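Local coordinates for Cif-like 1 (Burkholderia cenocepacia, PDB 7JQY), which probably hydrolyses epoxides as a Cif-like member of the alpha/beta hydrolase fold family, at residues R116-Y130 with T138-P151. The protein carries 1 engineered substitution. Sequence-based numbering, arbitrary orientation.
Sequences RIHLVGRSIGVMVAY and TEIVKLAMLDVPVP. Engineered in segment 116-130: Ser123 (natural residue Asp).
Leu119 lies beside Leu143 in two parallel strands, 117-122 and 142-146, whose axes diverge by only 9°, and its O accepts a straight bond from Ala144 N at 2.8 Å. With helix 124-135 between them in sequence, they form a beta-alpha-beta unit of the alpha/beta hydrolase fold. The bonding continues from Leu119 N to Lys142 O (3.0 Å) and from Leu146 N to Gly121 O (3.0 Å). On the sheet face toward the helix, Val126 packs on strand 142-146 and on the chain that follows it: CG2, anti to the backbone N, sits 3.5 Å from Met145 CA, while CG1 meets Val150 CG1 at 3.7 Å. The Met145 chain bends at its last torsion, which brings CE to Tyr130 CB. Near the start of the strands, Ile140 CD1 touches both Ile117 CG1 and Leu119 CD2.

Ser123, an engineered replacement of the natural Asp, occupies the strained turn between strand and helix (phi 50°, psi -131°), consistent with a nucleophile elbow. Val148 CG2 packs against Ser123 CA at 3.6 Å, whereas Ser123 OG bonds to Trp57 N. Just before this turn, Gln59 OE1 and His284 O take hydrogen bonds from NH1 and NH2 of the buried Arg122. Its NE-H makes the salt bridge: Arg122 NE meets the anti side of Asp147 OD2 at 2.8 Å, with that oxygen close to the guanidinium plane.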
ATOM      1  N   ARG B 116       1.319 -10.027 -50.581  1.00 64.57           N
ATOM      2  CA  ARG B 116       1.856 -11.385 -50.311  1.00 60.57           C
ATOM      3  C   ARG B 116       2.922 -11.314 -49.201  1.00 57.66           C
ATOM      4  O   ARG B 116       3.840 -10.497 -49.290  1.00 58.98           O
ATOM      5  CB  ARG B 116       2.449 -11.994 -51.581  1.00 66.15           C
ATOM      6  CG  ARG B 116       1.448 -12.178 -52.710  1.00 69.01           C
ATOM      7  CD  ARG B 116       0.340 -13.142 -52.316  1.00 69.83           C
ATOM      8  NE  ARG B 116      -0.609 -13.358 -53.405  1.00 74.95           N
ATOM      9  CZ  ARG B 116      -1.709 -12.636 -53.592  1.00 74.22           C
ATOM     10  NH1 ARG B 116      -2.004 -11.646 -52.761  1.00 76.26           N
ATOM     11  NH2 ARG B 116      -2.515 -12.903 -54.610  1.00 76.99           N
ATOM     12  N   ILE B 117       2.816 -12.154 -48.157  1.00 53.61           N
ATOM     13  CA  ILE B 117       3.692 -12.073 -46.993  1.00 52.13           C
ATOM     14  C   ILE B 117       4.069 -13.489 -46.586  1.00 51.01           C
ATOM     15  O   ILE B 117       3.333 -14.444 -46.851  1.00 50.14           O
ATOM     16  CB  ILE B 117       3.015 -11.367 -45.798  1.00 51.74           C
ATOM     17  CG1 ILE B 117       1.790 -12.180 -45.373  1.00 48.87           C
ATOM     18  CG2 ILE B 117       2.638  -9.924 -46.145  1.00 49.08           C
ATOM     19  CD1 ILE B 117       1.159 -11.745 -44.088  1.00 47.31           C
ATOM     20  N   HIS B 118       5.244 -13.629 -45.987  1.00 49.85           N
ATOM     21  CA  HIS B 118       5.549 -14.792 -45.165  1.00 50.48           C
ATOM     22  C   HIS B 118       5.082 -14.476 -43.751  1.00 50.14           C
ATOM     23  O   HIS B 118       5.128 -13.318 -43.318  1.00 46.25           O
ATOM     24  CB  HIS B 118       7.045 -15.098 -45.174  1.00 47.82           C
ATOM     25  CG  HIS B 118       7.606 -15.314 -46.545  1.00 54.62           C
ATOM     26  ND1 HIS B 118       7.588 -16.541 -47.176  1.00 56.64           N
ATOM     27  CD2 HIS B 118       8.186 -14.455 -47.416  1.00 55.37           C
ATOM     28  CE1 HIS B 118       8.147 -16.431 -48.368  1.00 55.51           C
ATOM     29  NE2 HIS B 118       8.520 -15.175 -48.538  1.00 56.38           N
ATOM     30  N   LEU B 119       4.596 -15.492 -43.046  1.00 45.81           N
ATOM     31  CA  LEU B 119       3.887 -15.274 -41.792  1.00 45.00           C
ATOM     32  C   LEU B 119       4.418 -16.219 -40.725  1.00 43.42           C
ATOM     33  O   LEU B 119       4.421 -17.441 -40.919  1.00 47.85           O
ATOM     34  CB  LEU B 119       2.378 -15.454 -41.987  1.00 44.67           C
ATOM     35  CG  LEU B 119       1.452 -14.949 -40.885  1.00 45.02           C
ATOM     36  CD1 LEU B 119       1.818 -13.530 -40.466  1.00 43.78           C
ATOM     37  CD2 LEU B 119      -0.003 -15.043 -41.331  1.00 44.65           C
ATOM     38  N   VAL B 120       4.838 -15.653 -39.593  1.00 39.29           N
ATOM     39  CA  VAL B 120       5.366 -16.393 -38.452  1.00 38.23           C
ATOM     40  C   VAL B 120       4.568 -16.020 -37.209  1.00 41.36           C
ATOM     41  O   VAL B 120       4.387 -14.831 -36.918  1.00 41.20           O
ATOM     42  CB  VAL B 120       6.857 -16.087 -38.222  1.00 39.32           C
ATOM     43  CG1 VAL B 120       7.425 -17.007 -37.129  1.00 39.72           C
ATOM     44  CG2 VAL B 120       7.637 -16.194 -39.523  1.00 42.03           C
ATOM     45  N   GLY B 121       4.108 -17.019 -36.470  1.00 39.82           N
ATOM     46  CA  GLY B 121       3.343 -16.775 -35.262  1.00 37.43           C
ATOM     47  C   GLY B 121       3.666 -17.784 -34.182  1.00 40.00           C
ATOM     48  O   GLY B 121       4.097 -18.908 -34.458  1.00 38.77           O
ATOM     49  N   ARG B 122       3.458 -17.362 -32.933  1.00 36.93           N
ATOM     50  CA  ARG B 122       3.569 -18.235 -31.769  1.00 36.75           C
ATOM     51  C   ARG B 122       2.499 -17.849 -30.757  1.00 39.46           C
ATOM     52  O   ARG B 122       2.003 -16.717 -30.750  1.00 37.38           O
ATOM     53  CB  ARG B 122       4.971 -18.182 -31.125  1.00 39.03           C
ATOM     54  CG  ARG B 122       5.254 -16.958 -30.255  1.00 39.35           C
ATOM     55  CD  ARG B 122       6.515 -17.158 -29.409  1.00 36.09           C
ATOM     56  NE  ARG B 122       6.394 -18.318 -28.534  1.00 37.30           N
ATOM     57  CZ  ARG B 122       5.671 -18.339 -27.418  1.00 36.81           C
ATOM     58  NH1 ARG B 122       4.998 -17.257 -27.032  1.00 34.58           N
ATOM     59  NH2 ARG B 122       5.608 -19.446 -26.692  1.00 35.21           N
ATOM     60  N   SER B 123       2.149 -18.801 -29.887  1.00 39.10           N
ATOM     61  CA  SER B 123       1.120 -18.595 -28.851  1.00 39.57           C
ATOM     62  C   SER B 123      -0.133 -18.003 -29.497  1.00 39.10           C
ATOM     63  O   SER B 123      -0.566 -18.507 -30.545  1.00 39.40           O
ATOM     64  CB  SER B 123       1.737 -17.740 -27.741  1.00 38.63           C
ATOM     65  OG  SER B 123       0.743 -17.234 -26.857  1.00 36.55           O
ATOM     66  N   ILE B 124      -0.703 -16.922 -28.945  1.00 40.75           N
ATOM     67  CA  ILE B 124      -1.892 -16.294 -29.513  1.00 37.31           C
ATOM     68  C   ILE B 124      -1.633 -15.885 -30.953  1.00 39.22           C
ATOM     69  O   ILE B 124      -2.530 -15.948 -31.805  1.00 39.11           O
ATOM     70  CB  ILE B 124      -2.304 -15.093 -28.640  1.00 36.64           C
ATOM     71  CG1 ILE B 124      -2.558 -15.543 -27.198  1.00 40.48           C
ATOM     72  CG2 ILE B 124      -3.518 -14.386 -29.206  1.00 35.49           C
ATOM     73  CD1 ILE B 124      -3.799 -16.376 -27.037  1.00 41.79           C
ATOM     74  N   GLY B 125      -0.396 -15.493 -31.260  1.00 36.02           N
ATOM     75  CA  GLY B 125      -0.079 -15.057 -32.605  1.00 37.52           C
ATOM     76  C   GLY B 125      -0.183 -16.153 -33.642  1.00 37.73           C
ATOM     77  O   GLY B 125      -0.450 -15.876 -34.811  1.00 40.15           O
ATOM     78  N   VAL B 126       0.058 -17.407 -33.250  1.00 40.44           N
ATOM     79  CA  VAL B 126      -0.094 -18.468 -34.231  1.00 38.24           C
ATOM     80  C   VAL B 126      -1.565 -18.749 -34.514  1.00 40.67           C
ATOM     81  O   VAL B 126      -1.905 -19.195 -35.616  1.00 43.51           O
ATOM     82  CB  VAL B 126       0.680 -19.724 -33.782  1.00 42.14           C
ATOM     83  CG1 VAL B 126      -0.145 -20.595 -32.828  1.00 37.19           C
ATOM     84  CG2 VAL B 126       1.132 -20.502 -34.999  1.00 41.37           C
ATOM     85  N   MET B 127      -2.463 -18.423 -33.579  1.00 38.35           N
ATOM     86  CA  MET B 127      -3.887 -18.528 -33.870  1.00 40.90           C
ATOM     87  C   MET B 127      -4.321 -17.444 -34.847  1.00 44.84           C
ATOM     88  O   MET B 127      -5.069 -17.713 -35.797  1.00 44.94           O
ATOM     89  CB  MET B 127      -4.700 -18.438 -32.577  1.00 41.62           C
ATOM     90  CG  MET B 127      -4.154 -19.278 -31.426  1.00 41.25           C
ATOM     91  SD  MET B 127      -5.082 -19.116 -29.879  1.00 40.84           S
ATOM     92  CE  MET B 127      -4.100 -20.172 -28.822  1.00 41.68           C
ATOM     93  N   VAL B 128      -3.854 -16.214 -34.632  1.00 41.63           N
ATOM     94  CA  VAL B 128      -4.085 -15.145 -35.598  1.00 42.18           C
ATOM     95  C   VAL B 128      -3.473 -15.501 -36.948  1.00 41.28           C
ATOM     96  O   VAL B 128      -4.106 -15.345 -37.999  1.00 41.87           O
ATOM     97  CB  VAL B 128      -3.520 -13.820 -35.055  1.00 40.91           C
ATOM     98  CG1 VAL B 128      -3.914 -12.657 -35.963  1.00 40.48           C
ATOM     99  CG2 VAL B 128      -3.997 -13.585 -33.629  1.00 38.18           C
ATOM    100  N   ALA B 129      -2.235 -15.996 -36.941  1.00 40.54           N
ATOM    101  CA  ALA B 129      -1.576 -16.328 -38.201  1.00 42.23           C
ATOM    102  C   ALA B 129      -2.330 -17.422 -38.948  1.00 47.60           C
ATOM    103  O   ALA B 129      -2.464 -17.365 -40.176  1.00 48.87           O
ATOM    104  CB  ALA B 129      -0.127 -16.747 -37.953  1.00 40.48           C
ATOM    105  N   TYR B 130      -2.837 -18.427 -38.225  1.00 45.13           N
ATOM    106  CA  TYR B 130      -3.612 -19.472 -38.884  1.00 49.81           C
ATOM    107  C   TYR B 130      -4.910 -18.914 -39.453  1.00 49.03           C
ATOM    108  O   TYR B 130      -5.271 -19.205 -40.600  1.00 50.70           O
ATOM    109  CB  TYR B 130      -3.910 -20.618 -37.913  1.00 48.14           C
ATOM    110  CG  TYR B 130      -4.940 -21.575 -38.470  1.00 51.13           C
ATOM    111  CD1 TYR B 130      -4.625 -22.427 -39.522  1.00 53.41           C
ATOM    112  CD2 TYR B 130      -6.236 -21.606 -37.968  1.00 52.03           C
ATOM    113  CE1 TYR B 130      -5.568 -23.299 -40.047  1.00 53.67           C
ATOM    114  CE2 TYR B 130      -7.183 -22.464 -38.486  1.00 53.95           C
ATOM    115  CZ  TYR B 130      -6.844 -23.308 -39.526  1.00 56.73           C
ATOM    116  OH  TYR B 130      -7.788 -24.163 -40.044  1.00 56.22           O
ATOM    117  N   THR B 138      -4.615 -17.260 -50.527  1.00 63.58           N
ATOM    118  CA  THR B 138      -3.767 -16.825 -51.634  1.00 64.91           C
ATOM    119  C   THR B 138      -2.736 -15.800 -51.179  1.00 64.10           C
ATOM    120  O   THR B 138      -1.675 -15.668 -51.802  1.00 63.89           O
ATOM    121  CB  THR B 138      -4.620 -16.284 -52.784  1.00 66.54           C
ATOM    122  OG1 THR B 138      -5.321 -15.110 -52.360  1.00 66.10           O
ATOM    123  CG2 THR B 138      -5.631 -17.343 -53.238  1.00 65.15           C
ATOM    124  N   GLU B 139      -3.034 -15.063 -50.108  1.00 62.36           N
ATOM    125  CA  GLU B 139      -2.185 -13.976 -49.638  1.00 61.96           C
ATOM    126  C   GLU B 139      -1.054 -14.430 -48.719  1.00 58.32           C
ATOM    127  O   GLU B 139      -0.169 -13.624 -48.418  1.00 59.78           O
ATOM    128  CB  GLU B 139      -3.037 -12.921 -48.920  1.00 62.65           C
ATOM    129  CG  GLU B 139      -4.094 -12.309 -49.820  1.00 63.16           C
ATOM    130  CD  GLU B 139      -4.942 -11.262 -49.127  1.00 62.42           C
ATOM    131  OE1 GLU B 139      -4.461 -10.656 -48.142  1.00 62.32           O
ATOM    132  OE2 GLU B 139      -6.091 -11.039 -49.579  1.00 60.75           O
ATOM    133  N   ILE B 140      -1.040 -15.685 -48.283  1.00 58.29           N
ATOM    134  CA  ILE B 140       0.015 -16.208 -47.420  1.00 52.99           C
ATOM    135  C   ILE B 140       0.899 -17.111 -48.268  1.00 54.11           C
ATOM    136  O   ILE B 140       0.485 -18.208 -48.662  1.00 56.53           O
ATOM    137  CB  ILE B 140      -0.556 -16.971 -46.215  1.00 52.53           C
ATOM    138  CG1 ILE B 140      -1.430 -16.059 -45.352  1.00 52.35           C
ATOM    139  CG2 ILE B 140       0.562 -17.599 -45.392  1.00 52.42           C
ATOM    140  CD1 ILE B 140      -0.759 -14.758 -44.948  1.00 51.08           C
ATOM    141  N   VAL B 141       2.121 -16.655 -48.544  1.00 53.61           N
ATOM    142  CA  VAL B 141       3.068 -17.458 -49.315  1.00 54.62           C
ATOM    143  C   VAL B 141       3.487 -18.690 -48.521  1.00 53.96           C
ATOM    144  O   VAL B 141       3.365 -19.828 -48.986  1.00 55.00           O
ATOM    145  CB  VAL B 141       4.285 -16.608 -49.716  1.00 52.38           C
ATOM    146  CG1 VAL B 141       5.247 -17.412 -50.569  1.00 53.73           C
ATOM    147  CG2 VAL B 141       3.838 -15.372 -50.444  1.00 55.35           C
ATOM    148  N   LYS B 142       3.989 -18.474 -47.306  1.00 55.07           N
ATOM    149  CA  LYS B 142       4.406 -19.546 -46.412  1.00 52.48           C
ATOM    150  C   LYS B 142       4.019 -19.166 -44.991  1.00 52.97           C
ATOM    151  O   LYS B 142       3.931 -17.981 -44.649  1.00 52.33           O
ATOM    152  CB  LYS B 142       5.915 -19.813 -46.499  1.00 53.70           C
ATOM    153  CG  LYS B 142       6.356 -20.499 -47.780  1.00 54.67           C
ATOM    154  CD  LYS B 142       7.867 -20.543 -47.889  1.00 57.61           C
ATOM    155  CE  LYS B 142       8.303 -21.160 -49.205  1.00 60.73           C
ATOM    156  NZ  LYS B 142       9.739 -20.886 -49.500  1.00 63.55           N
ATOM    157  N   LEU B 143       3.785 -20.181 -44.166  1.00 51.27           N
ATOM    158  CA  LEU B 143       3.319 -19.997 -42.798  1.00 48.71           C
ATOM    159  C   LEU B 143       4.156 -20.860 -41.863  1.00 48.79           C
ATOM    160  O   LEU B 143       4.347 -22.053 -42.124  1.00 48.42           O
ATOM    161  CB  LEU B 143       1.834 -20.361 -42.684  1.00 46.71           C
ATOM    162  CG  LEU B 143       1.230 -20.420 -41.287  1.00 47.48           C
ATOM    163  CD1 LEU B 143       1.153 -19.023 -40.687  1.00 44.87           C
ATOM    164  CD2 LEU B 143      -0.140 -21.085 -41.325  1.00 47.56           C
ATOM    165  N   ALA B 144       4.687 -20.251 -40.800  1.00 46.06           N
ATOM    166  CA  ALA B 144       5.478 -20.951 -39.791  1.00 43.19           C
ATOM    167  C   ALA B 144       4.751 -20.894 -38.456  1.00 44.44           C
ATOM    168  O   ALA B 144       4.366 -19.810 -38.002  1.00 42.94           O
ATOM    169  CB  ALA B 144       6.881 -20.359 -39.659  1.00 41.49           C
ATOM    170  N   MET B 145       4.578 -22.057 -37.828  1.00 40.00           N
ATOM    171  CA  MET B 145       3.764 -22.189 -36.624  1.00 44.87           C
ATOM    172  C   MET B 145       4.637 -22.660 -35.466  1.00 45.62           C
ATOM    173  O   MET B 145       5.220 -23.749 -35.530  1.00 41.92           O
ATOM    174  CB  MET B 145       2.612 -23.165 -36.874  1.00 46.16           C
ATOM    175  CG  MET B 145       1.697 -22.722 -38.025  1.00 48.76           C
ATOM    176  SD  MET B 145       0.289 -23.820 -38.280  1.00 52.68           S
ATOM    177  CE  MET B 145      -0.968 -22.941 -37.358  1.00 50.22           C
ATOM    178  N   LEU B 146       4.689 -21.869 -34.391  1.00 41.50           N
ATOM    179  CA  LEU B 146       5.637 -22.095 -33.304  1.00 40.18           C
ATOM    180  C   LEU B 146       4.930 -22.373 -31.984  1.00 40.12           C
ATOM    181  O   LEU B 146       3.976 -21.675 -31.619  1.00 39.83           O
ATOM    182  CB  LEU B 146       6.567 -20.890 -33.111  1.00 39.67           C
ATOM    183  CG  LEU B 146       7.333 -20.260 -34.278  1.00 42.41           C
ATOM    184  CD1 LEU B 146       8.367 -19.272 -33.728  1.00 39.06           C
ATOM    185  CD2 LEU B 146       8.000 -21.302 -35.148  1.00 41.93           C
ATOM    186  N   ASP B 147       5.416 -23.396 -31.279  1.00 39.16           N
ATOM    187  CA  ASP B 147       5.306 -23.547 -29.828  1.00 42.58           C
ATOM    188  C   ASP B 147       3.951 -23.995 -29.282  1.00 43.29           C
ATOM    189  O   ASP B 147       3.912 -24.758 -28.310  1.00 42.76           O
ATOM    190  CB  ASP B 147       5.720 -22.231 -29.149  1.00 36.04           C
ATOM    191  CG  ASP B 147       7.181 -21.896 -29.395  1.00 39.51           C
ATOM    192  OD1 ASP B 147       7.989 -22.838 -29.487  1.00 39.02           O
ATOM    193  OD2 ASP B 147       7.529 -20.697 -29.514  1.00 40.85           O
ATOM    194  N   VAL B 148       2.850 -23.522 -29.856  1.00 40.15           N
ATOM    195  CA  VAL B 148       1.532 -23.709 -29.245  1.00 41.65           C
ATOM    196  C   VAL B 148       0.551 -24.289 -30.260  1.00 45.60           C
ATOM    197  O   VAL B 148       0.581 -23.897 -31.438  1.00 44.31           O
ATOM    198  CB  VAL B 148       1.011 -22.370 -28.681  1.00 43.53           C
ATOM    199  CG1 VAL B 148      -0.391 -22.504 -28.082  1.00 43.81           C
ATOM    200  CG2 VAL B 148       1.977 -21.824 -27.646  1.00 41.01           C
ATOM    201  N   PRO B 149      -0.313 -25.226 -29.871  1.00 45.44           N
ATOM    202  CA  PRO B 149      -1.389 -25.663 -30.771  1.00 46.13           C
ATOM    203  C   PRO B 149      -2.514 -24.641 -30.841  1.00 48.55           C
ATOM    204  O   PRO B 149      -2.764 -23.893 -29.893  1.00 48.90           O
ATOM    205  CB  PRO B 149      -1.884 -26.956 -30.120  1.00 44.16           C
ATOM    206  CG  PRO B 149      -1.607 -26.733 -28.647  1.00 48.85           C
ATOM    207  CD  PRO B 149      -0.301 -25.986 -28.604  1.00 44.09           C
ATOM    208  N   VAL B 150      -3.227 -24.643 -31.966  1.00 46.07           N
ATOM    209  CA  VAL B 150      -4.313 -23.681 -32.159  1.00 49.24           C
ATOM    210  C   VAL B 150      -5.630 -24.340 -31.771  1.00 50.18           C
ATOM    211  O   VAL B 150      -5.732 -25.576 -31.785  1.00 49.92           O
ATOM    212  CB  VAL B 150      -4.358 -23.131 -33.597  1.00 45.84           C
ATOM    213  CG1 VAL B 150      -2.987 -22.643 -34.031  1.00 46.89           C
ATOM    214  CG2 VAL B 150      -4.902 -24.153 -34.569  1.00 50.25           C
ATOM    215  N   PRO B 151      -6.643 -23.571 -31.379  1.00 50.78           N
ATOM    216  CA  PRO B 151      -7.933 -24.176 -31.034  1.00 51.54           C
ATOM    217  C   PRO B 151      -8.531 -24.951 -32.203  1.00 54.50           C
ATOM    218  O   PRO B 151      -8.293 -24.646 -33.373  1.00 52.67           O
ATOM    219  CB  PRO B 151      -8.805 -22.974 -30.662  1.00 47.90           C
ATOM    220  CG  PRO B 151      -7.822 -21.886 -30.284  1.00 50.17           C
ATOM    221  CD  PRO B 151      -6.619 -22.113 -31.144  1.00 47.37           C
TER